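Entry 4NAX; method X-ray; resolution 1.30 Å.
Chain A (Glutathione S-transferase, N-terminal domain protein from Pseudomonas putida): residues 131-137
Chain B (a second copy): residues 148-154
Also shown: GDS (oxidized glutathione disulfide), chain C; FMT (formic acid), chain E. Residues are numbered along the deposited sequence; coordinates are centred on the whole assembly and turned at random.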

# COMPACT_ATOMS: atom_id res chain seq x y z
N GLY A 131 8.82 -4.99 -8.08
CA GLY A 131 8.57 -4.47 -9.40
C GLY A 131 9.78 -3.75 -9.99
O GLY A 131 10.01 -3.82 -11.20
N GLN A 132 10.57 -3.08 -9.15
CA GLN A 132 11.78 -2.43 -9.65
C GLN A 132 12.86 -3.44 -10.03
O GLN A 132 13.62 -3.20 -10.96
CB GLN A 132 12.34 -1.39 -8.67
CG GLN A 132 11.36 -0.32 -8.20
CD GLN A 132 10.42 0.13 -9.28
OE1 GLN A 132 10.84 0.67 -10.30
NE2 GLN A 132 9.14 -0.09 -9.06
N VAL A 133 12.93 -4.56 -9.31
CA VAL A 133 13.82 -5.64 -9.74
C VAL A 133 13.41 -6.11 -11.14
O VAL A 133 14.26 -6.34 -12.00
CB VAL A 133 13.86 -6.81 -8.76
CG1 VAL A 133 14.67 -7.98 -9.32
CG2 VAL A 133 14.45 -6.33 -7.43
N GLY A 134 12.10 -6.24 -11.39
CA GLY A 134 11.65 -6.60 -12.71
C GLY A 134 12.14 -5.59 -13.74
O GLY A 134 12.65 -5.97 -14.81
N PHE A 135 12.03 -4.30 -13.45
CA PHE A 135 12.49 -3.30 -14.41
C PHE A 135 13.98 -3.44 -14.72
O PHE A 135 14.38 -3.38 -15.88
CB PHE A 135 12.20 -1.87 -13.95
CG PHE A 135 12.58 -0.86 -14.99
CD1 PHE A 135 11.85 -0.77 -16.17
CD2 PHE A 135 13.72 -0.08 -14.84
CE1 PHE A 135 12.24 0.10 -17.17
CE2 PHE A 135 14.10 0.80 -15.84
CZ PHE A 135 13.36 0.89 -17.00
N PHE A 136 14.79 -3.60 -13.67
CA PHE A 136 16.25 -3.59 -13.80
C PHE A 136 16.90 -4.93 -14.11
O PHE A 136 18.12 -4.99 -14.35
CB PHE A 136 16.89 -2.93 -12.57
CG PHE A 136 16.68 -1.44 -12.53
CD1 PHE A 136 17.32 -0.61 -13.44
CD2 PHE A 136 15.82 -0.86 -11.61
CE1 PHE A 136 17.12 0.75 -13.43
CE2 PHE A 136 15.62 0.51 -11.58
CZ PHE A 136 16.27 1.32 -12.50
N HIS A 137 16.10 -5.99 -14.14
CA HIS A 137 16.61 -7.32 -14.48
C HIS A 137 15.90 -8.02 -15.64
O HIS A 137 16.48 -8.87 -16.29
CB HIS A 137 16.58 -8.24 -13.26
CG HIS A 137 17.18 -9.59 -13.51
ND1 HIS A 137 18.50 -9.76 -13.89
CD2 HIS A 137 16.64 -10.83 -13.47
CE1 HIS A 137 18.74 -11.05 -14.05
NE2 HIS A 137 17.63 -11.72 -13.80
N1 GDS C . 4.47 1.46 -15.62
CA1 GDS C . 5.06 0.23 -15.10
C1 GDS C . 6.57 0.31 -15.11
OE1 GDS C . 7.20 -0.44 -14.33
OE2 GDS C . 7.16 1.12 -15.86
CB1 GDS C . 4.61 -0.96 -15.96
CG1 GDS C . 4.81 -2.33 -15.30
CD1 GDS C . 3.93 -2.50 -14.09
O1 GDS C . 2.88 -1.89 -14.00
N2 GDS C . 4.40 -3.32 -13.16
CA2 GDS C . 3.66 -3.65 -11.96
C2 GDS C . 4.38 -3.18 -10.72
O2 GDS C . 5.60 -3.25 -10.64
CB2 GDS C . 3.46 -5.17 -11.87
SG2 GDS C . 2.37 -5.86 -13.11
N3 GDS C . 3.62 -2.74 -9.73
CA3 GDS C . 4.18 -2.24 -8.48
C3 GDS C . 3.31 -2.47 -7.26
OE3 GDS C . 3.49 -1.70 -6.30
OE4 GDS C . 2.55 -3.45 -7.27
N4 GDS C . 0.15 -1.21 -15.09
CA4 GDS C . -0.32 -0.46 -16.24
C4 GDS C . 0.50 0.75 -16.55
OE5 GDS C . 0.20 1.45 -17.56
OE6 GDS C . 1.50 0.99 -15.82
C5 GDS C . -0.70 -1.81 -14.27
O5 GDS C . -1.92 -1.73 -14.44
CA5 GDS C . -0.12 -2.64 -13.15
N5 GDS C . -0.87 -2.42 -11.92
CB5 GDS C . -0.17 -4.11 -13.56
SG5 GDS C . 0.40 -5.26 -12.31
CA6 GDS C . -1.57 -0.87 -7.31
C6 GDS C . -2.40 -2.05 -6.91
OE7 GDS C . -3.47 -2.26 -7.53
OE8 GDS C . -1.99 -2.75 -5.96
N6 GDS C . -0.88 -0.32 -6.13
CB6 GDS C . -0.56 -1.28 -8.38
CG6 GDS C . -1.26 -1.73 -9.67
CD6 GDS C . -0.30 -1.97 -10.81
O6 GDS C . 0.92 -1.79 -10.68
C FMT E . 20.60 -7.17 -15.07
O1 FMT E . 21.55 -6.41 -14.98
O2 FMT E . 20.49 -8.12 -14.14
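Chain B 148-154: RPRDRYV

The contact between these two helical segments is a small, side-chain-mediated one in which a single arginine of chain B, B:Arg152, is held by a glutamine, a phenylalanine ring and a bound glutathione disulfide at once. It illustrates a general principle: helices too far apart to pack backbone against backbone can still be joined by long side chains that span the gap.

Chain B is helical throughout residues 148-154, as chain A is throughout 131-137. The two helices run in roughly opposing directions, their N-to-C vectors at 138°, and their axes come no nearer than 13.2 Å. The nearest CA atoms, those of A:Phe136 and B:Pro149, are 9.5 Å apart, and the segments bury only 283 Å² between them, both sides summed. Within chain B, successive turns are tied by B:Arg152 N to B:Arg148 O at 2.9 Å, B:Tyr153 N to B:Pro149 O at 3.2 Å and B:Val154 N to B:Arg150 O at 2.9 Å.

B:Arg152 points its CA-to-CB bond toward chain A, and its chi1 to chi3 are all t, so the chain is extended and delivers the guanidinium across the gap. There the group lies flat on A:Phe135, with centres 3.8 Å apart and planes at 9°. CZ of B:Arg152 is 3.8 Å from the centroid of the A:Phe135 ring, giving a cation-pi contact over the face, and its CD adds a CH-pi contact at 4.1 Å from the same centroid.

Stacking leaves the guanidinium edge free for hydrogen bonds in its own plane. B:Arg152 NE and NH2 both donate to A:Gln132 OE1, at 3.2 and 3.1 Å, while B:Arg152 NH1 reaches GDS OE2 at 3.1 Å and B:Arg152 NH2 reaches GDS OE1 at 2.9 Å. The carboxylate of the ligand thus meets the arginine as a two-point partner.

A:Gln132 OE1 also accepts a hydrogen bond from B:Tyr153 OH at 2.7 Å, so one carbonyl oxygen gathers two residues of chain B. Both A:Gln132 and B:Tyr153 leave their backbones sideways, and their ends come nearer. The same hydroxyl, B:Tyr153 OH, lies at the edge of the A:Phe136 ring, 3.5 Å from A:Phe136 CE2. One turn earlier in chain B, B:Pro149 CG approaches A:Phe136 CZ at 4.3 Å, a looser apolar contact flanking the polar cluster. B:Arg150 and B:Asp151 instead form a salt bridge with each other, B:Arg150 NH2 to B:Asp151 OD1 at 2.9 Å, out of reach of chain A.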

# COMPACT_ATOMS: atom_id res chain seq x y z
N ARG B 148 18.59 7.89 -16.40
CA ARG B 148 17.39 7.13 -16.70
C ARG B 148 16.63 6.71 -15.44
O ARG B 148 15.41 6.80 -15.40
CB ARG B 148 17.69 5.93 -17.62
CG ARG B 148 18.03 6.39 -19.04
CD ARG B 148 18.50 5.26 -19.93
NE ARG B 148 19.79 4.75 -19.48
CZ ARG B 148 20.48 3.82 -20.11
NH1 ARG B 148 20.06 3.36 -21.27
NH2 ARG B 148 21.62 3.36 -19.58
N PRO B 149 17.33 6.22 -14.39
CA PRO B 149 16.59 5.92 -13.15
C PRO B 149 15.91 7.16 -12.54
O PRO B 149 14.72 7.13 -12.24
CB PRO B 149 17.69 5.36 -12.23
CG PRO B 149 18.70 4.78 -13.18
CD PRO B 149 18.73 5.76 -14.32
N ARG B 150 16.65 8.24 -12.37
CA ARG B 150 16.04 9.46 -11.87
C ARG B 150 14.79 9.81 -12.67
O ARG B 150 13.74 10.11 -12.12
CB ARG B 150 17.01 10.62 -11.95
CG ARG B 150 16.41 11.91 -11.42
CD ARG B 150 17.25 13.10 -11.83
NE ARG B 150 17.15 13.30 -13.26
CZ ARG B 150 17.92 14.11 -13.97
NH1 ARG B 150 18.89 14.82 -13.40
NH2 ARG B 150 17.69 14.21 -15.26
N ASP B 151 14.92 9.83 -13.99
CA ASP B 151 13.82 10.28 -14.82
C ASP B 151 12.62 9.34 -14.74
O ASP B 151 11.48 9.78 -14.82
CB ASP B 151 14.29 10.47 -16.28
CG ASP B 151 15.29 11.62 -16.44
OD1 ASP B 151 15.47 12.44 -15.52
OD2 ASP B 151 15.88 11.68 -17.53
N ARG B 152 12.87 8.04 -14.60
CA ARG B 152 11.80 7.07 -14.42
C ARG B 152 10.94 7.47 -13.22
O ARG B 152 9.72 7.52 -13.29
CB ARG B 152 12.39 5.67 -14.23
CG ARG B 152 11.43 4.60 -13.77
CD ARG B 152 12.14 3.25 -13.67
NE ARG B 152 11.29 2.21 -13.11
CZ ARG B 152 10.31 1.57 -13.76
NH1 ARG B 152 10.03 1.84 -15.04
NH2 ARG B 152 9.61 0.66 -13.10
N TYR B 153 11.59 7.77 -12.10
CA TYR B 153 10.86 8.05 -10.86
C TYR B 153 10.27 9.45 -10.86
O TYR B 153 9.18 9.66 -10.31
CB TYR B 153 11.71 7.71 -9.62
CG TYR B 153 12.08 6.26 -9.66
CD1 TYR B 153 11.10 5.29 -9.59
CD2 TYR B 153 13.40 5.85 -9.84
CE1 TYR B 153 11.41 3.95 -9.71
CE2 TYR B 153 13.71 4.51 -9.96
CZ TYR B 153 12.72 3.56 -9.90
OH TYR B 153 13.03 2.24 -10.08
N VAL B 154 10.96 10.40 -11.48
CA VAL B 154 10.42 11.74 -11.64
C VAL B 154 9.17 11.70 -12.53
O VAL B 154 8.14 12.29 -12.18
CB VAL B 154 11.45 12.72 -12.23
CG1 VAL B 154 10.78 14.02 -12.66
CG2 VAL B 154 12.55 13.01 -11.21